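Local atomic coordinates of mannose-specific lectin 2 chain 1 (Colocasia esculenta, PDB entry 5T1X), a protein that binds mannose as a GNA-related bulb-type lectin of taro and agglutinates rabbit erythrocytes. Residues D24-N29 with V34-N39; G59-K64 with Y83-H88. One frame throughout, in Å; residues are numbered along the deposited sequence.

Interaction 1: D24-N29 with V34-N39; sequences DLVMQN and VLYNGN
Y36 gives its phenol hydrogen to Q28: OH lies 2.6 Å from OE1, in the plane of the amide and on a lone pair, with a C=O...donor angle of 145°. OE1 is also in the plane of the ring, at its edge, so the two groups meet edge on, with their planes 32° apart. Beyond CG the Q28 chain is extended, which carries the amide across to the phenol, and its NE2 is held by D30.

Four backbone bonds pair strands 23-27 and 33-36 as an antiparallel hairpin. V26 and V34 form a hydrogen-bonded pair, V26 N to V34 O at 2.9 Å and V34 N to V26 O at 3.0 Å. D24 and Y36 form the next; there Y36 N, 2.8 Å from D24 O, approaches from well above the carbonyl plane. The carboxylate of D24 turns to H17 on the neighbouring strand 16-20.

Packing follows the two faces. Within 34-39, V34 CG1 lies 3.6 Å from the plane of the Y36 ring, over its centre, while V26 CG2 meets the ring edge at CD2, 4.0 Å away. On the buried face L35 CD1 reaches L25 CB at 3.8 Å.

Q28 and Y36 both bind mannose, within the Q-x-D-x-N-x-V-x-Y motif of this family; their mutual bond, with V34 against one face of the ring, probably orients the phenol and the amide within the mannose site.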
ATOM      1  N   ASP A  24     -12.151  -8.298   6.880  1.00 15.13           N
ATOM      2  CA  ASP A  24     -11.346  -9.511   6.806  1.00 14.88           C
ATOM      3  C   ASP A  24     -11.468 -10.200   5.444  1.00 18.66           C
ATOM      4  O   ASP A  24     -12.507 -10.795   5.134  1.00 19.73           O
ATOM      5  CB  ASP A  24     -11.797 -10.460   7.939  1.00 16.87           C
ATOM      6  CG  ASP A  24     -10.922 -11.667   8.192  1.00 24.89           C
ATOM      7  OD1 ASP A  24      -9.870 -11.788   7.529  1.00 23.95           O
ATOM      8  OD2 ASP A  24     -11.283 -12.487   9.076  1.00 26.95           O
ATOM      9  N   LEU A  25     -10.388 -10.141   4.649  1.00 13.56           N
ATOM     10  CA  LEU A  25     -10.320 -10.781   3.338  1.00 13.76           C
ATOM     11  C   LEU A  25      -9.768 -12.177   3.523  1.00 17.72           C
ATOM     12  O   LEU A  25      -8.647 -12.330   4.009  1.00 15.58           O
ATOM     13  CB  LEU A  25      -9.445  -9.964   2.363  1.00 13.55           C
ATOM     14  CG  LEU A  25      -9.339 -10.525   0.943  1.00 18.34           C
ATOM     15  CD1 LEU A  25     -10.584 -10.184   0.098  1.00 19.39           C
ATOM     16  CD2 LEU A  25      -8.083 -10.028   0.263  1.00 19.92           C
ATOM     17  N   VAL A  26     -10.557 -13.199   3.154  1.00 14.96           N
ATOM     18  CA  VAL A  26     -10.142 -14.584   3.335  1.00 15.65           C
ATOM     19  C   VAL A  26     -10.117 -15.340   1.990  1.00 19.56           C
ATOM     20  O   VAL A  26     -11.121 -15.369   1.268  1.00 18.87           O
ATOM     21  CB  VAL A  26     -11.031 -15.327   4.375  1.00 20.33           C
ATOM     22  CG1 VAL A  26     -10.441 -16.689   4.734  1.00 21.48           C
ATOM     23  CG2 VAL A  26     -11.243 -14.494   5.641  1.00 19.42           C
ATOM     24  N   MET A  27      -8.964 -15.962   1.674  1.00 17.00           N
ATOM     25  CA  MET A  27      -8.821 -16.847   0.514  1.00 17.51           C
ATOM     26  C   MET A  27      -9.206 -18.211   1.050  1.00 23.12           C
ATOM     27  O   MET A  27      -8.396 -18.865   1.695  1.00 24.05           O
ATOM     28  CB  MET A  27      -7.391 -16.786  -0.073  1.00 18.75           C
ATOM     29  CG  MET A  27      -7.138 -17.778  -1.212  1.00 22.05           C
ATOM     30  SD  MET A  27      -8.031 -17.391  -2.733  1.00 24.91           S
ATOM     31  CE  MET A  27      -9.425 -18.513  -2.583  1.00 23.53           C
ATOM     32  N   GLN A  28     -10.466 -18.593   0.899  1.00 21.03           N
ATOM     33  CA  GLN A  28     -10.975 -19.790   1.567  1.00 22.21           C
ATOM     34  C   GLN A  28     -10.600 -21.111   0.902  1.00 28.27           C
ATOM     35  O   GLN A  28     -10.262 -21.141  -0.282  1.00 27.72           O
ATOM     36  CB  GLN A  28     -12.490 -19.711   1.720  1.00 24.29           C
ATOM     37  CG  GLN A  28     -12.912 -18.497   2.530  1.00 20.96           C
ATOM     38  CD  GLN A  28     -14.398 -18.335   2.714  1.00 32.47           C
ATOM     39  OE1 GLN A  28     -14.825 -17.640   3.624  1.00 27.52           O
ATOM     40  NE2 GLN A  28     -15.223 -18.933   1.858  1.00 26.93           N
ATOM     41  N   ASN A  29     -10.686 -22.211   1.696  1.00 27.65           N
ATOM     42  CA  ASN A  29     -10.398 -23.584   1.268  1.00 29.55           C
ATOM     43  C   ASN A  29     -11.431 -24.075   0.239  1.00 36.21           C
ATOM     44  O   ASN A  29     -11.141 -25.017  -0.504  1.00 37.71           O
ATOM     45  CB  ASN A  29     -10.296 -24.550   2.461  1.00 32.78           C
ATOM     46  CG  ASN A  29     -11.457 -24.532   3.424  1.00 62.91           C
ATOM     47  OD1 ASN A  29     -12.605 -24.828   3.072  1.00 60.37           O
ATOM     48  ND2 ASN A  29     -11.165 -24.260   4.688  1.00 56.60           N
ATOM     49  N   VAL A  34     -13.513 -14.031  -0.043  1.00 19.58           N
ATOM     50  CA  VAL A  34     -14.586 -13.236   0.547  1.00 19.16           C
ATOM     51  C   VAL A  34     -14.035 -12.100   1.400  1.00 22.03           C
ATOM     52  O   VAL A  34     -13.118 -12.300   2.203  1.00 20.07           O
ATOM     53  CB  VAL A  34     -15.565 -14.118   1.372  1.00 23.38           C
ATOM     54  CG1 VAL A  34     -16.743 -13.304   1.908  1.00 23.74           C
ATOM     55  CG2 VAL A  34     -16.075 -15.308   0.560  1.00 24.79           C
ATOM     56  N   LEU A  35     -14.632 -10.913   1.244  1.00 18.74           N
ATOM     57  CA  LEU A  35     -14.268  -9.756   2.045  1.00 17.86           C
ATOM     58  C   LEU A  35     -15.344  -9.582   3.108  1.00 19.31           C
ATOM     59  O   LEU A  35     -16.376  -8.953   2.856  1.00 18.49           O
ATOM     60  CB  LEU A  35     -14.085  -8.500   1.170  1.00 17.96           C
ATOM     61  CG  LEU A  35     -13.561  -7.241   1.882  1.00 22.73           C
ATOM     62  CD1 LEU A  35     -12.279  -7.520   2.645  1.00 22.92           C
ATOM     63  CD2 LEU A  35     -13.316  -6.122   0.887  1.00 24.01           C
ATOM     64  N   TYR A  36     -15.130 -10.205   4.279  1.00 16.53           N
ATOM     65  CA  TYR A  36     -16.100 -10.158   5.366  1.00 17.59           C
ATOM     66  C   TYR A  36     -16.279  -8.733   5.887  1.00 22.48           C
ATOM     67  O   TYR A  36     -15.301  -8.021   6.134  1.00 20.54           O
ATOM     68  CB  TYR A  36     -15.758 -11.156   6.477  1.00 17.81           C
ATOM     69  CG  TYR A  36     -16.052 -12.567   6.023  1.00 18.01           C
ATOM     70  CD1 TYR A  36     -17.360 -13.048   5.982  1.00 20.22           C
ATOM     71  CD2 TYR A  36     -15.044 -13.380   5.510  1.00 19.01           C
ATOM     72  CE1 TYR A  36     -17.649 -14.322   5.498  1.00 22.41           C
ATOM     73  CE2 TYR A  36     -15.320 -14.660   5.028  1.00 20.72           C
ATOM     74  CZ  TYR A  36     -16.626 -15.125   5.025  1.00 25.25           C
ATOM     75  OH  TYR A  36     -16.927 -16.379   4.555  1.00 24.93           O
ATOM     76  N   ASN A  37     -17.568  -8.310   5.936  1.00 21.93           N
ATOM     77  CA  ASN A  37     -18.080  -6.992   6.337  1.00 22.21           C
ATOM     78  C   ASN A  37     -17.889  -5.941   5.227  1.00 26.42           C
ATOM     79  O   ASN A  37     -18.273  -4.785   5.415  1.00 27.42           O
ATOM     80  CB  ASN A  37     -17.480  -6.505   7.673  1.00 23.65           C
ATOM     81  CG  ASN A  37     -17.843  -7.395   8.833  1.00 44.09           C
ATOM     82  OD1 ASN A  37     -19.016  -7.698   9.071  1.00 38.65           O
ATOM     83  ND2 ASN A  37     -16.842  -7.853   9.568  1.00 36.55           N
ATOM     84  N   GLY A  38     -17.350  -6.363   4.082  1.00 21.68           N
ATOM     85  CA  GLY A  38     -17.120  -5.499   2.928  1.00 21.35           C
ATOM     86  C   GLY A  38     -18.067  -5.731   1.765  1.00 26.21           C
ATOM     87  O   GLY A  38     -17.889  -5.129   0.701  1.00 25.20           O
ATOM     88  N   ASN A  39     -19.085  -6.605   1.960  1.00 25.37           N
ATOM     89  CA  ASN A  39     -20.128  -6.955   0.978  1.00 26.92           C
ATOM     90  C   ASN A  39     -19.533  -7.290  -0.405  1.00 29.31           C
ATOM     91  O   ASN A  39     -19.980  -6.761  -1.428  1.00 29.49           O
ATOM     92  CB  ASN A  39     -21.188  -5.834   0.873  1.00 31.15           C
ATOM     93  CG  ASN A  39     -22.407  -6.157   0.022  1.00 57.38           C
ATOM     94  OD1 ASN A  39     -22.862  -7.306  -0.076  1.00 53.83           O
ATOM     95  ND2 ASN A  39     -22.942  -5.145  -0.646  1.00 50.93           N
TER

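Interaction 2: G59-K64 with Y83-H88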
ATOM      1  N   GLY A  59      -0.864  -5.931 -12.445  1.00 15.80           N
ATOM      2  CA  GLY A  59      -1.823  -5.528 -11.420  1.00 15.54           C
ATOM      3  C   GLY A  59      -3.137  -6.271 -11.410  1.00 18.16           C
ATOM      4  O   GLY A  59      -4.124  -5.768 -10.872  1.00 17.45           O
ATOM      5  N   GLU A  60      -3.159  -7.484 -11.970  1.00 15.22           N
ATOM      6  CA  GLU A  60      -4.372  -8.278 -11.995  1.00 15.30           C
ATOM      7  C   GLU A  60      -4.374  -9.263 -10.831  1.00 18.87           C
ATOM      8  O   GLU A  60      -3.392  -9.989 -10.638  1.00 17.70           O
ATOM      9  CB  GLU A  60      -4.472  -9.025 -13.335  1.00 17.68           C
ATOM     10  CG  GLU A  60      -5.845  -9.591 -13.641  1.00 22.35           C
ATOM     11  CD  GLU A  60      -5.984 -10.171 -15.038  1.00 34.50           C
ATOM     12  OE1 GLU A  60      -4.950 -10.446 -15.690  1.00 26.00           O
ATOM     13  OE2 GLU A  60      -7.137 -10.345 -15.488  1.00 28.86           O
ATOM     14  N   LEU A  61      -5.462  -9.275 -10.041  1.00 14.96           N
ATOM     15  CA  LEU A  61      -5.633 -10.274  -8.977  1.00 14.17           C
ATOM     16  C   LEU A  61      -6.033 -11.598  -9.625  1.00 19.75           C
ATOM     17  O   LEU A  61      -6.874 -11.590 -10.528  1.00 20.72           O
ATOM     18  CB  LEU A  61      -6.693  -9.837  -7.958  1.00 13.68           C
ATOM     19  CG  LEU A  61      -6.292  -8.725  -6.989  1.00 16.91           C
ATOM     20  CD1 LEU A  61      -7.517  -8.138  -6.344  1.00 17.18           C
ATOM     21  CD2 LEU A  61      -5.342  -9.238  -5.901  1.00 18.85           C
ATOM     22  N   VAL A  62      -5.421 -12.725  -9.206  1.00 15.96           N
ATOM     23  CA  VAL A  62      -5.703 -14.038  -9.811  1.00 17.47           C
ATOM     24  C   VAL A  62      -5.868 -15.101  -8.722  1.00 21.86           C
ATOM     25  O   VAL A  62      -5.020 -15.212  -7.832  1.00 20.32           O
ATOM     26  CB  VAL A  62      -4.591 -14.462 -10.827  1.00 21.49           C
ATOM     27  CG1 VAL A  62      -4.858 -15.848 -11.420  1.00 23.19           C
ATOM     28  CG2 VAL A  62      -4.420 -13.439 -11.946  1.00 21.26           C
ATOM     29  N   ILE A  63      -6.943 -15.893  -8.819  1.00 20.91           N
ATOM     30  CA  ILE A  63      -7.186 -17.054  -7.965  1.00 21.39           C
ATOM     31  C   ILE A  63      -6.841 -18.280  -8.804  1.00 27.86           C
ATOM     32  O   ILE A  63      -7.350 -18.417  -9.920  1.00 28.51           O
ATOM     33  CB  ILE A  63      -8.636 -17.133  -7.390  1.00 24.97           C
ATOM     34  CG1 ILE A  63      -9.007 -15.865  -6.594  1.00 24.00           C
ATOM     35  CG2 ILE A  63      -8.838 -18.415  -6.534  1.00 25.43           C
ATOM     36  CD1 ILE A  63     -10.504 -15.762  -6.252  1.00 27.15           C
ATOM     37  N   LYS A  64      -5.961 -19.145  -8.285  1.00 25.53           N
ATOM     38  CA  LYS A  64      -5.551 -20.396  -8.933  1.00 27.12           C
ATOM     39  C   LYS A  64      -5.705 -21.559  -7.963  1.00 32.28           C
ATOM     40  O   LYS A  64      -5.452 -21.382  -6.774  1.00 30.30           O
ATOM     41  CB  LYS A  64      -4.096 -20.319  -9.414  1.00 28.94           C
ATOM     42  CG  LYS A  64      -3.871 -19.421 -10.623  1.00 33.66           C
ATOM     43  CD  LYS A  64      -2.391 -19.302 -10.926  1.00 40.81           C
ATOM     44  CE  LYS A  64      -2.124 -18.470 -12.152  1.00 46.88           C
ATOM     45  NZ  LYS A  64      -0.679 -18.156 -12.286  1.00 54.50           N
ATOM     46  N   TYR A  83       2.938  -3.757  -8.180  1.00 11.46           N
ATOM     47  CA  TYR A  83       1.594  -3.383  -7.745  1.00 11.00           C
ATOM     48  C   TYR A  83       1.361  -3.785  -6.303  1.00 13.70           C
ATOM     49  O   TYR A  83       2.097  -4.612  -5.757  1.00 12.71           O
ATOM     50  CB  TYR A  83       0.546  -4.051  -8.662  1.00 10.67           C
ATOM     51  CG  TYR A  83       0.502  -3.424 -10.040  1.00 11.67           C
ATOM     52  CD1 TYR A  83      -0.460  -2.475 -10.361  1.00 12.86           C
ATOM     53  CD2 TYR A  83       1.441  -3.759 -11.013  1.00 12.35           C
ATOM     54  CE1 TYR A  83      -0.473  -1.851 -11.607  1.00 12.84           C
ATOM     55  CE2 TYR A  83       1.456  -3.120 -12.254  1.00 13.63           C
ATOM     56  CZ  TYR A  83       0.494  -2.165 -12.543  1.00 16.67           C
ATOM     57  OH  TYR A  83       0.481  -1.523 -13.751  1.00 14.38           O
ATOM     58  N   ALA A  84       0.323  -3.214  -5.699  1.00  9.78           N
ATOM     59  CA  ALA A  84      -0.052  -3.544  -4.325  1.00  8.35           C
ATOM     60  C   ALA A  84      -1.569  -3.617  -4.192  1.00 12.66           C
ATOM     61  O   ALA A  84      -2.260  -2.668  -4.577  1.00 11.95           O
ATOM     62  CB  ALA A  84       0.513  -2.506  -3.359  1.00  8.90           C
ATOM     63  N   ALA A  85      -2.084  -4.741  -3.671  1.00 10.96           N
ATOM     64  CA  ALA A  85      -3.508  -4.912  -3.362  1.00 11.73           C
ATOM     65  C   ALA A  85      -3.631  -4.634  -1.879  1.00 13.67           C
ATOM     66  O   ALA A  85      -3.000  -5.326  -1.083  1.00 12.42           O
ATOM     67  CB  ALA A  85      -3.995  -6.308  -3.718  1.00 12.79           C
ATOM     68  N   VAL A  86      -4.339  -3.561  -1.514  1.00  9.96           N
ATOM     69  CA  VAL A  86      -4.398  -3.065  -0.135  1.00  9.18           C
ATOM     70  C   VAL A  86      -5.806  -3.118   0.411  1.00 12.94           C
ATOM     71  O   VAL A  86      -6.749  -2.711  -0.268  1.00 11.99           O
ATOM     72  CB  VAL A  86      -3.844  -1.609  -0.084  1.00 12.83           C
ATOM     73  CG1 VAL A  86      -3.929  -1.013   1.325  1.00 13.45           C
ATOM     74  CG2 VAL A  86      -2.411  -1.548  -0.596  1.00 12.53           C
ATOM     75  N   LEU A  87      -5.941  -3.595   1.653  1.00 11.72           N
ATOM     76  CA  LEU A  87      -7.241  -3.607   2.305  1.00 11.69           C
ATOM     77  C   LEU A  87      -7.393  -2.246   3.014  1.00 14.90           C
ATOM     78  O   LEU A  87      -6.794  -1.995   4.068  1.00 13.52           O
ATOM     79  CB  LEU A  87      -7.400  -4.806   3.250  1.00 12.67           C
ATOM     80  CG  LEU A  87      -8.748  -4.961   3.969  1.00 19.31           C
ATOM     81  CD1 LEU A  87      -9.931  -4.798   3.029  1.00 20.73           C
ATOM     82  CD2 LEU A  87      -8.833  -6.300   4.668  1.00 23.50           C
ATOM     83  N   HIS A  88      -8.186  -1.361   2.385  1.00 13.82           N
ATOM     84  CA  HIS A  88      -8.485  -0.015   2.877  1.00 13.47           C
ATOM     85  C   HIS A  88      -9.294  -0.103   4.181  1.00 16.08           C
ATOM     86  O   HIS A  88     -10.165  -0.977   4.279  1.00 15.69           O
ATOM     87  CB  HIS A  88      -9.272   0.756   1.800  1.00 14.49           C
ATOM     88  CG  HIS A  88      -9.372   2.231   2.037  1.00 17.11           C
ATOM     89  ND1 HIS A  88     -10.267   2.755   2.953  1.00 18.91           N
ATOM     90  CD2 HIS A  88      -8.735   3.251   1.412  1.00 18.11           C
ATOM     91  CE1 HIS A  88     -10.115   4.069   2.891  1.00 18.69           C
ATOM     92  NE2 HIS A  88      -9.213   4.416   1.972  1.00 18.52           N
TER
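This is a buried contact of CH-pi and apolar type, between two segments that run into strands of different sheets, its centre about 3 Å from the centre of the chain. Strand 61-64 belongs to the sheet that also contains 52-55 and 70-73, whereas strand 84-88 lies between 5-7 and 92-103 in another. The CA atoms of L61 and A85 are 8.0 Å apart, too far for backbone pairing, and the two segments bury 149 Å² between them.

Two small meetings make the contact. In the first, G59, in the loop leading into strand 61-64, lies over one face of the Y83 ring. Its CA is 3.6 Å from the ring centroid and 19° off the ring normal, a CH-pi geometry, and it is displaced toward the rim, with CG of Y83 nearest at 3.4 Å. G59 N also lies over the ring, 3.5 Å from Y83 CD2. The positive phi of G59, 80°, is one that glycine adopts readily, and with no side chain in the way its backbone comes close against the ring. The ring is held at its far end by a hydrogen bond from the phenol oxygen to the backbone oxygen of V79, and L55 and P98 pack against its side chain.

The second meeting is methyl against methyl, L61 CD2 to A85 CB at 3.9 Å. CG of L61 lies anti to its carbonyl carbon (chi1 -74°), and the branch ending in CD2 thereby comes closer to strand 84-88 than the start of the side chain suggests. L53, L55, W72, L93 and V95 also touch L61, as does W106 of the neighbouring lectin chain.

L61 and A85, meeting from separate sheets in the shared core, fit the beta-prism II fold of GNA-related lectins.

How the interactions relate
Interaction 1 pairs neighbouring strands of one sheet and is partly buried, with mannose-binding Q28 and Y36 at its outer side; interaction 2 joins two sheets in the interior. Their chemistry follows from this: backbone and side-chain hydrogen bonds dominate in 24-29 with 34-39, while 59-64 with 83-88 relies on CH-pi and methyl contacts. The two share no strands, yet their inner faces meet. L35 CD1 packs on L87 CD1 at 3.6 Å, and M27 CE on I63 CG2 at 4.0 Å, so the hairpin's buried side touches both segments of interaction 2. Together they bring all three sheets into one hydrophobic interior.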